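Local coordinates for mevalonate kinase, putative (Leishmania major, PDB 2HFS), which probably catalyses ATP-dependent phosphorylation of (R)-mevalonate to (R)-5-phosphomevalonate, the first of three steps from mevalonate to isopentenyl diphosphate, at residues T201-V204 against V205-H209; F219-L222 against Y223-T227; D260-R264 against E265-I269; A296-S299 against D300-D303. One frame throughout, in Å; residues are numbered along the deposited sequence.

Contact 1 of 4, residues T201-V204 against V205-H209; sequences TAKV and VNDVH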
loop_
_atom_site.group_PDB
_atom_site.type_symbol
_atom_site.label_atom_id
_atom_site.label_comp_id
_atom_site.label_asym_id
_atom_site.label_seq_id
_atom_site.Cartn_x
_atom_site.Cartn_y
_atom_site.Cartn_z
ATOM N N THR A 201 1.684 13.597 -0.274
ATOM C CA THR A 201 0.454 13.312 -1.024
ATOM C C THR A 201 -0.412 14.558 -1.207
ATOM O O THR A 201 -0.714 14.953 -2.338
ATOM C CB THR A 201 -0.341 12.194 -0.326
ATOM O OG1 THR A 201 0.475 11.020 -0.254
ATOM C CG2 THR A 201 -1.522 11.738 -1.180
ATOM N N ALA A 202 -0.791 15.177 -0.087
ATOM C CA ALA A 202 -1.611 16.391 -0.099
ATOM C C ALA A 202 -1.055 17.482 -1.026
ATOM O O ALA A 202 -1.807 18.060 -1.813
ATOM C CB ALA A 202 -1.802 16.925 1.323
ATOM N N LYS A 203 0.250 17.741 -0.943
ATOM C CA LYS A 203 0.920 18.752 -1.775
ATOM C C LYS A 203 0.927 18.440 -3.281
ATOM O O LYS A 203 0.721 19.328 -4.112
ATOM C CB LYS A 203 2.345 18.986 -1.283
ATOM C CG LYS A 203 3.229 19.703 -2.278
ATOM C CD LYS A 203 4.479 20.278 -1.629
ATOM C CE LYS A 203 5.140 21.303 -2.546
ATOM N NZ LYS A 203 5.191 20.842 -3.966
ATOM N N VAL A 204 1.186 17.182 -3.627
ATOM C CA VAL A 204 1.225 16.766 -5.029
ATOM C C VAL A 204 -0.194 16.762 -5.607
ATOM O O VAL A 204 -0.435 17.255 -6.721
ATOM C CB VAL A 204 1.910 15.369 -5.171
ATOM C CG1 VAL A 204 1.887 14.909 -6.607
ATOM C CG2 VAL A 204 3.358 15.414 -4.640
ATOM N N VAL A 205 -1.134 16.199 -4.846
ATOM C CA VAL A 205 -2.541 16.139 -5.261
ATOM C C VAL A 205 -3.081 17.541 -5.514
ATOM O O VAL A 205 -3.834 17.753 -6.449
ATOM C CB VAL A 205 -3.442 15.363 -4.243
ATOM C CG1 VAL A 205 -4.922 15.641 -4.477
ATOM C CG2 VAL A 205 -3.192 13.844 -4.320
ATOM N N ASN A 206 -2.683 18.500 -4.687
ATOM C CA ASN A 206 -3.113 19.889 -4.890
ATOM C C ASN A 206 -2.453 20.575 -6.088
ATOM O O ASN A 206 -3.107 21.352 -6.806
ATOM C CB ASN A 206 -2.970 20.678 -3.598
ATOM C CG ASN A 206 -3.861 20.131 -2.508
ATOM O OD1 ASN A 206 -5.011 19.748 -2.765
ATOM N ND2 ASN A 206 -3.346 20.087 -1.283
ATOM N N ASP A 207 -1.185 20.259 -6.336
ATOM C CA ASP A 207 -0.535 20.647 -7.596
ATOM C C ASP A 207 -1.320 20.136 -8.811
ATOM O O ASP A 207 -1.464 20.852 -9.797
ATOM C CB ASP A 207 0.910 20.141 -7.670
ATOM C CG ASP A 207 1.878 21.002 -6.881
ATOM O OD1 ASP A 207 1.448 21.996 -6.263
ATOM O OD2 ASP A 207 3.091 20.745 -6.805
ATOM N N VAL A 208 -1.819 18.899 -8.740
ATOM C CA VAL A 208 -2.622 18.338 -9.832
ATOM C C VAL A 208 -3.951 19.095 -9.970
ATOM O O VAL A 208 -4.389 19.388 -11.091
ATOM C CB VAL A 208 -2.814 16.789 -9.704
ATOM C CG1 VAL A 208 -3.630 16.229 -10.875
ATOM C CG2 VAL A 208 -1.465 16.092 -9.646
ATOM N N HIS A 209 -4.580 19.438 -8.842
ATOM C CA HIS A 209 -5.838 20.217 -8.882
ATOM C C HIS A 209 -5.639 21.547 -9.582
ATOM O O HIS A 209 -6.464 21.965 -10.402
ATOM C CB HIS A 209 -6.344 20.515 -7.475
ATOM C CG HIS A 209 -7.150 19.413 -6.857
ATOM N ND1 HIS A 209 -8.315 18.928 -7.417
ATOM C CD2 HIS A 209 -6.987 18.742 -5.692
ATOM C CE1 HIS A 209 -8.815 17.981 -6.640
ATOM N NE2 HIS A 209 -8.031 17.851 -5.585
HETATM O O HOH W 1 5.193 22.344 -6.425
#
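Val205 N donates to Thr201 O at 2.8 Å, and the step from residue i+4 back to residue i is then repeated by Asn206 N to Ala202 O, Asp207 N to Lys203 O and Val208 N to Val204 O, building the first turns of helix 201-214. The opening bond is the straightest of the four, with an N-H...O angle of 169°. With the backbone joined in this way, side chains four residues apart are brought together on the same flank. Lys203 and Asp207 use that spacing for a rather long salt bridge, NZ to OD2 3.5 Å, reinforced by water 1, which accepts from Lys203 NZ at 2.9 Å and donates to Asp207 OD2 at 2.7 Å. The lysine chain runs extended from its backbone until the last bond, where chi4 of -44° turns the ammonium group toward the carboxylate. OD2 is shared further, since Arg288 reaches the same oxygen in a second salt bridge. On another flank, Thr201 and Val205 run alongside each other, their CG2 methyls 4.1 Å apart, while the hydroxyl of Thr201 is bonded to that of Thr286. Val204 and Val208 face inward: Val208 CG2 rests 3.3 Å from Val204 O, and Val204 meets His28, Val261 and Thr286 on neighbouring loops. Buried Val204 and Val208 one turn apart, with the exposed Ala202, Lys203 and Asn206 on other sides, are what the start of an amphipathic helix looks like in this GHMP kinase.

Contact 2 of 4, residues F219-L222 against Y223-T227; sequences FKRL and YDNYT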
loop_
_atom_site.group_PDB
_atom_site.type_symbol
_atom_site.label_atom_id
_atom_site.label_comp_id
_atom_site.label_asym_id
_atom_site.label_seq_id
_atom_site.Cartn_x
_atom_site.Cartn_y
_atom_site.Cartn_z
ATOM N N PHE A 219 -6.202 18.753 -19.142
ATOM C CA PHE A 219 -6.396 17.785 -18.075
ATOM C C PHE A 219 -7.495 16.767 -18.425
ATOM O O PHE A 219 -7.278 15.563 -18.333
ATOM C CB PHE A 219 -6.644 18.442 -16.719
ATOM C CG PHE A 219 -6.654 17.462 -15.585
ATOM C CD1 PHE A 219 -7.789 16.704 -15.311
ATOM C CD2 PHE A 219 -5.511 17.260 -14.812
ATOM C CE1 PHE A 219 -7.785 15.771 -14.271
ATOM C CE2 PHE A 219 -5.508 16.331 -13.777
ATOM C CZ PHE A 219 -6.645 15.596 -13.510
ATOM N N LYS A 220 -8.650 17.256 -18.862
ATOM C CA LYS A 220 -9.738 16.384 -19.275
ATOM C C LYS A 220 -9.269 15.420 -20.351
ATOM O O LYS A 220 -9.676 14.259 -20.369
ATOM C CB LYS A 220 -10.946 17.200 -19.765
ATOM C CG LYS A 220 -12.110 16.356 -20.276
ATOM C CD LYS A 220 -12.675 15.397 -19.227
ATOM C CE LYS A 220 -13.965 14.747 -19.740
ATOM N NZ LYS A 220 -14.367 13.587 -18.904
ATOM N N ARG A 221 -8.402 15.887 -21.252
ATOM C CA ARG A 221 -7.848 14.960 -22.248
ATOM C C ARG A 221 -7.046 13.824 -21.579
ATOM O O ARG A 221 -7.276 12.658 -21.875
ATOM C CB ARG A 221 -7.007 15.680 -23.303
ATOM C CG ARG A 221 -6.552 14.747 -24.406
ATOM C CD ARG A 221 -5.659 15.372 -25.479
ATOM N NE ARG A 221 -4.288 15.630 -25.036
ATOM C CZ ARG A 221 -3.744 16.847 -24.943
ATOM N NH1 ARG A 221 -2.482 16.986 -24.544
ATOM N NH2 ARG A 221 -4.458 17.927 -25.252
ATOM N N LEU A 222 -6.131 14.168 -20.674
ATOM C CA LEU A 222 -5.320 13.155 -19.968
ATOM C C LEU A 222 -6.160 12.211 -19.105
ATOM O O LEU A 222 -5.874 11.011 -19.004
ATOM C CB LEU A 222 -4.267 13.838 -19.095
ATOM C CG LEU A 222 -3.370 14.833 -19.818
ATOM C CD1 LEU A 222 -2.359 15.468 -18.848
ATOM C CD2 LEU A 222 -2.676 14.157 -21.016
ATOM N N TYR A 223 -7.172 12.776 -18.459
ATOM C CA TYR A 223 -8.126 12.015 -17.664
ATOM C C TYR A 223 -8.878 10.977 -18.506
ATOM O O TYR A 223 -9.051 9.830 -18.085
ATOM C CB TYR A 223 -9.130 12.969 -17.009
ATOM C CG TYR A 223 -10.184 12.243 -16.217
ATOM C CD1 TYR A 223 -11.382 11.850 -16.809
ATOM C CD2 TYR A 223 -9.969 11.916 -14.879
ATOM C CE1 TYR A 223 -12.351 11.159 -16.080
ATOM C CE2 TYR A 223 -10.933 11.236 -14.143
ATOM C CZ TYR A 223 -12.116 10.859 -14.746
ATOM O OH TYR A 223 -13.059 10.184 -14.010
ATOM N N ASP A 224 -9.347 11.363 -19.691
ATOM C CA ASP A 224 -10.107 10.397 -20.490
ATOM C C ASP A 224 -9.155 9.350 -21.037
ATOM O O ASP A 224 -9.489 8.169 -21.095
ATOM C CB ASP A 224 -10.855 11.062 -21.637
ATOM C CG ASP A 224 -11.988 11.949 -21.167
ATOM O OD1 ASP A 224 -12.555 11.709 -20.076
ATOM O OD2 ASP A 224 -12.370 12.916 -21.856
ATOM N N ASN A 225 -7.966 9.808 -21.417
ATOM C CA ASN A 225 -6.877 8.933 -21.826
ATOM C C ASN A 225 -6.653 7.881 -20.756
ATOM O O ASN A 225 -6.450 6.707 -21.069
ATOM C CB ASN A 225 -5.591 9.745 -22.071
ATOM C CG ASN A 225 -5.634 10.540 -23.394
ATOM O OD1 ASN A 225 -6.581 10.419 -24.178
ATOM N ND2 ASN A 225 -4.606 11.351 -23.639
ATOM N N TYR A 226 -6.716 8.308 -19.495
ATOM C CA TYR A 226 -6.619 7.362 -18.378
ATOM C C TYR A 226 -7.742 6.324 -18.316
ATOM O O TYR A 226 -7.481 5.122 -18.152
ATOM C CB TYR A 226 -6.433 8.035 -17.008
ATOM C CG TYR A 226 -6.408 6.951 -15.960
ATOM C CD1 TYR A 226 -7.536 6.697 -15.155
ATOM C CD2 TYR A 226 -5.304 6.080 -15.861
ATOM C CE1 TYR A 226 -7.540 5.647 -14.227
ATOM C CE2 TYR A 226 -5.301 5.019 -14.945
ATOM C CZ TYR A 226 -6.420 4.805 -14.139
ATOM O OH TYR A 226 -6.405 3.759 -13.249
ATOM N N THR A 227 -8.986 6.784 -18.422
ATOM C CA THR A 227 -10.154 5.902 -18.319
ATOM C C THR A 227 -10.113 4.777 -19.357
ATOM O O THR A 227 -10.481 3.653 -19.050
ATOM C CB THR A 227 -11.487 6.680 -18.382
ATOM O OG1 THR A 227 -11.566 7.419 -19.612
ATOM C CG2 THR A 227 -11.547 7.730 -17.277
#
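Lys220 and Asp224 supply the ionic part of this i/i+4 network on helix 216-239: NZ donates to OD1 at 2.9 Å, approaching the syn lone pair. A bend at chi2 (59°) swings the lysine chain along the helix, and its CE comes within 3.2 Å of Asp224 OD2, putting the end of the chain across the carboxylate. Asp224 OD1 also lies in the plane of the Tyr223 ring, at its edge. Among the backbone bonds, Tyr223 N to Phe219 O is short, 2.8 Å, and the series continues up to Tyr226 N on Leu222 O. Thr227 OG1 reaches back one turn to donate to Asp224 O at 2.7 Å. The helix is amphipathic, and its inner face packs against helices 201-214 and 242-258 and the loop carrying Phe29: Leu222 meets Leu255 and Gln258 of helix 242-258 as well as Met211 of helix 201-214, while the Tyr226 ring runs nearly parallel to that of Phe29 and its hydroxyl is bonded to Glu35 O. Apolar contact within the helix comes from Phe219, whose CE1 sits 4.1 Å from Tyr223 CB. More loosely, Arg221 and Asn225 extend in parallel from the helix, with Arg221 CG 4.0 Å from Asn225 ND2 and the guanidinium and amide planes 50° apart.

Contact 3 of 4, residues D260-R264 against E265-I269; sequences DVSCR and ELESI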
loop_
_atom_site.group_PDB
_atom_site.type_symbol
_atom_site.label_atom_id
_atom_site.label_comp_id
_atom_site.label_asym_id
_atom_site.label_seq_id
_atom_site.Cartn_x
_atom_site.Cartn_y
_atom_site.Cartn_z
ATOM N N ASP A 260 2.829 15.782 -14.435
ATOM C CA ASP A 260 4.009 16.219 -13.707
ATOM C C ASP A 260 4.131 15.605 -12.302
ATOM O O ASP A 260 4.411 16.325 -11.332
ATOM C CB ASP A 260 3.998 17.755 -13.634
ATOM C CG ASP A 260 5.273 18.332 -13.069
ATOM O OD1 ASP A 260 6.355 17.779 -13.335
ATOM O OD2 ASP A 260 5.269 19.349 -12.335
ATOM N N VAL A 261 3.877 14.299 -12.179
ATOM C CA VAL A 261 4.090 13.624 -10.886
ATOM C C VAL A 261 5.226 12.599 -10.898
ATOM O O VAL A 261 5.416 11.883 -9.925
ATOM C CB VAL A 261 2.787 13.007 -10.280
ATOM C CG1 VAL A 261 1.692 14.083 -10.102
ATOM C CG2 VAL A 261 2.266 11.833 -11.115
ATOM N N SER A 262 5.994 12.533 -11.982
ATOM C CA SER A 262 7.229 11.718 -11.955
ATOM C C SER A 262 8.422 12.552 -11.477
ATOM O O SER A 262 8.235 13.664 -10.984
ATOM C CB SER A 262 7.509 11.026 -13.299
ATOM O OG SER A 262 8.615 10.121 -13.177
ATOM N N CYS A 263 9.628 11.999 -11.600
ATOM C CA CYS A 263 10.881 12.681 -11.302
ATOM C C CYS A 263 12.080 11.903 -11.906
ATOM O O CYS A 263 11.935 10.749 -12.302
ATOM C CB CYS A 263 11.031 12.867 -9.788
ATOM S SG CYS A 263 11.377 11.347 -8.878
ATOM N N ARG A 264 13.252 12.529 -11.958
ATOM C CA ARG A 264 14.468 11.916 -12.521
ATOM C C ARG A 264 14.738 10.500 -11.981
ATOM O O ARG A 264 15.073 9.580 -12.743
ATOM C CB ARG A 264 15.680 12.822 -12.240
ATOM C CG ARG A 264 17.026 12.265 -12.658
ATOM C CD ARG A 264 18.230 13.034 -12.053
ATOM N NE ARG A 264 18.402 12.749 -10.624
ATOM C CZ ARG A 264 19.071 13.516 -9.757
ATOM N NH1 ARG A 264 19.646 14.653 -10.142
ATOM N NH2 ARG A 264 19.150 13.146 -8.484
ATOM N N GLU A 265 14.603 10.349 -10.667
ATOM C CA GLU A 265 14.884 9.082 -9.993
ATOM C C GLU A 265 13.886 8.004 -10.419
ATOM O O GLU A 265 14.265 6.873 -10.707
ATOM C CB GLU A 265 14.886 9.254 -8.472
ATOM C CG GLU A 265 16.032 10.104 -7.944
ATOM C CD GLU A 265 15.728 11.593 -7.980
ATOM O OE1 GLU A 265 14.588 11.968 -8.352
ATOM O OE2 GLU A 265 16.618 12.390 -7.610
ATOM N N LEU A 266 12.616 8.367 -10.471
ATOM C CA LEU A 266 11.605 7.444 -10.958
ATOM C C LEU A 266 11.835 7.073 -12.418
ATOM O O LEU A 266 11.716 5.914 -12.794
ATOM C CB LEU A 266 10.200 8.020 -10.753
ATOM C CG LEU A 266 9.706 7.994 -9.299
ATOM C CD1 LEU A 266 8.427 8.806 -9.184
ATOM C CD2 LEU A 266 9.497 6.564 -8.814
ATOM N N GLU A 267 12.143 8.061 -13.252
ATOM C CA GLU A 267 12.382 7.779 -14.668
ATOM C C GLU A 267 13.549 6.787 -14.855
ATOM O O GLU A 267 13.458 5.840 -15.642
ATOM C CB GLU A 267 12.621 9.089 -15.426
ATOM C CG GLU A 267 11.367 9.942 -15.532
ATOM C CD GLU A 267 10.202 9.198 -16.178
ATOM O OE1 GLU A 267 10.375 8.630 -17.295
ATOM O OE2 GLU A 267 9.109 9.184 -15.570
ATOM N N SER A 268 14.620 6.982 -14.099
ATOM C CA SER A 268 15.800 6.107 -14.176
ATOM C C SER A 268 15.448 4.646 -13.855
ATOM O O SER A 268 15.813 3.711 -14.590
ATOM C CB SER A 268 16.904 6.624 -13.247
ATOM O OG SER A 268 17.983 5.714 -13.193
ATOM N N ILE A 269 14.697 4.470 -12.782
ATOM C CA ILE A 269 14.214 3.159 -12.361
ATOM C C ILE A 269 13.356 2.498 -13.446
ATOM O O ILE A 269 13.658 1.378 -13.879
ATOM C CB ILE A 269 13.449 3.269 -11.014
ATOM C CG1 ILE A 269 14.364 3.806 -9.905
ATOM C CG2 ILE A 269 12.865 1.924 -10.573
ATOM C CD1 ILE A 269 13.617 4.205 -8.611
#
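Glu267 OE2 is gripped twice: Ser262 OG donates to it at 2.6 Å, coming to the anti lone pair, and His253 NE2 of helix 242-258 is also hydrogen-bonded to it. The setting is a helix-to-helix turn. Asp260, with positive phi, is the C-prime residue of a Schellman motif that closes helix 242-258, through Val261 N to Cys256 O and Asp260 N to Arg257 O, and Cys263 is the N-cap of helix 264-275. At that cap the thiol replaces the more familiar hydroxyl or carboxylate: SG accepts from Leu266 N at 3.6 Å in a nearly straight bond (165°). Chi1 of 72° folds the sulfur of Cys263 back over its own backbone, facing the first turn. The same sulfur packs against Leu266 CG at 3.8 Å, so one atom serves both the cap and the apolar side, where Leu266 also touches Leu283. Regular helix bonding takes over with Glu267 N to Cys263 O, 2.9 Å, and Ser268 N to Arg264 O. Glu267 OE1 adds a long, weak ion pair with Arg257. Within the first helical turn, the sequence neighbours Arg264 and Glu265 form a salt bridge. Their guanidinium and carboxylate planes stand 64° apart, and the pairing includes only a weak hydrogen bond, Arg264 NH2 to Glu265 OE2 at 2.8 Å.

Contact 4 of 4, residues A296-S299 against D300-D303; sequences AASS and DQRD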
loop_
_atom_site.group_PDB
_atom_site.type_symbol
_atom_site.label_atom_id
_atom_site.label_comp_id
_atom_site.label_asym_id
_atom_site.label_seq_id
_atom_site.Cartn_x
_atom_site.Cartn_y
_atom_site.Cartn_z
ATOM N N ALA A 296 6.954 -8.524 -13.736
ATOM C CA ALA A 296 7.826 -9.528 -14.363
ATOM C C ALA A 296 6.967 -10.670 -14.898
ATOM O O ALA A 296 5.869 -10.908 -14.395
ATOM C CB ALA A 296 8.848 -10.059 -13.348
ATOM N N ALA A 297 7.471 -11.390 -15.900
ATOM C CA ALA A 297 6.687 -12.463 -16.526
ATOM C C ALA A 297 6.742 -13.748 -15.713
ATOM O O ALA A 297 5.875 -14.619 -15.855
ATOM C CB ALA A 297 7.162 -12.723 -17.963
ATOM N N SER A 298 7.766 -13.856 -14.868
ATOM C CA SER A 298 8.023 -15.050 -14.075
ATOM C C SER A 298 8.955 -14.688 -12.924
ATOM O O SER A 298 9.379 -13.541 -12.809
ATOM C CB SER A 298 8.688 -16.114 -14.943
ATOM O OG SER A 298 9.970 -15.683 -15.363
ATOM N N SER A 299 9.283 -15.665 -12.081
ATOM C CA SER A 299 10.247 -15.454 -11.004
ATOM C C SER A 299 11.672 -15.310 -11.540
ATOM O O SER A 299 12.461 -14.505 -11.031
ATOM C CB SER A 299 10.166 -16.597 -9.989
ATOM O OG SER A 299 10.687 -16.198 -8.734
ATOM N N ASP A 300 12.003 -16.093 -12.561
ATOM C CA ASP A 300 13.341 -16.045 -13.166
ATOM C C ASP A 300 13.656 -14.676 -13.796
ATOM O O ASP A 300 14.739 -14.121 -13.600
ATOM C CB ASP A 300 13.508 -17.170 -14.201
ATOM C CG ASP A 300 14.923 -17.254 -14.766
ATOM O OD1 ASP A 300 15.891 -16.919 -14.040
ATOM O OD2 ASP A 300 15.165 -17.654 -15.931
ATOM N N GLN A 301 12.700 -14.140 -14.547
ATOM C CA GLN A 301 12.880 -12.862 -15.227
ATOM C C GLN A 301 12.930 -11.709 -14.229
ATOM O O GLN A 301 13.509 -10.670 -14.524
ATOM C CB GLN A 301 11.793 -12.650 -16.289
ATOM C CG GLN A 301 11.903 -13.652 -17.453
ATOM C CD GLN A 301 10.788 -13.519 -18.479
ATOM O OE1 GLN A 301 10.498 -12.422 -18.970
ATOM N NE2 GLN A 301 10.171 -14.643 -18.817
ATOM N N ARG A 302 12.332 -11.915 -13.052
ATOM C CA ARG A 302 12.441 -10.985 -11.927
ATOM C C ARG A 302 13.901 -10.893 -11.441
ATOM O O ARG A 302 14.411 -9.792 -11.177
ATOM C CB ARG A 302 11.477 -11.411 -10.802
ATOM C CG ARG A 302 11.334 -10.433 -9.629
ATOM C CD ARG A 302 10.047 -10.586 -8.819
ATOM N NE ARG A 302 9.974 -11.875 -8.117
ATOM C CZ ARG A 302 9.102 -12.173 -7.158
ATOM N NH1 ARG A 302 8.211 -11.277 -6.753
ATOM N NH2 ARG A 302 9.119 -13.373 -6.598
ATOM N N ASP A 303 14.567 -12.048 -11.354
ATOM C CA ASP A 303 15.990 -12.131 -11.004
ATOM C C ASP A 303 16.866 -11.293 -11.934
ATOM O O ASP A 303 17.872 -10.728 -11.506
ATOM C CB ASP A 303 16.483 -13.578 -11.053
ATOM C CG ASP A 303 15.866 -14.449 -9.982
ATOM O OD1 ASP A 303 15.510 -13.921 -8.910
ATOM O OD2 ASP A 303 15.719 -15.687 -10.115
HETATM O O HOH W 2 9.303 -10.135 -17.582
HETATM O O HOH W 3 12.118 -13.539 -8.048
#
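Ala296, whose backbone is hydrogen-bonded to Tyr189 of strand 188-194, touches Arg302 through their CB atoms, 3.9 Å apart. Ala297 follows, with its methyl 3.5 Å from Gln301 OE1. Its backbone N donates to water 2, which in turn donates to that same OE1, so Ala297 meets the glutamine oxygen both directly through its methyl and through the water. Ser298 is the N-cap of helix 299-312: chi1 of 65° turns OG toward the amide end of the helix, where it accepts from Gln301 N at 3.2 Å in a nearly straight bond (167°). By comparison, Arg302 N to Ser298 O is weak, at 3.4 Å. Ser299 then supplies O to Asp303 N, while water 3 bridges its O and OG to Arg302 NE, lying 2.7 Å from NE. The serine hydroxyl sits at the edge of the guanidinium group, near its plane, though 3.9 Å from NH2. Arg302 lies on the sheet side of the helix, against Tyr189 and Val191 of strand 188-194 and against Arg321 and Thr323 of strand 318-324, with a salt bridge from Asp303 to Arg321 tying the helix to the edge strand.

Along the chain the four contacts come in series, from the start of helix 201-214 to that of helix 299-312. Contacts 1 and 2, on consecutive helices, have centres about 17 Å apart and touch where Val208 CG1 meets Phe219 CE2 at 3.5 Å. Contact 1 also reaches contact 3, since Val204 and Val208 pack on Val261; those centres are about 16 Å apart. Contacts 2 and 3 approach without touching, to about 7 Å between nearest atoms, with helix 242-258 packing against both. Contact 4 is remote, about 34 Å from contact 1 between centres, beside the four-stranded antiparallel sheet. Packing thus joins contacts 1 to 3, while contacts 3 and 4 start helices that meet this sheet.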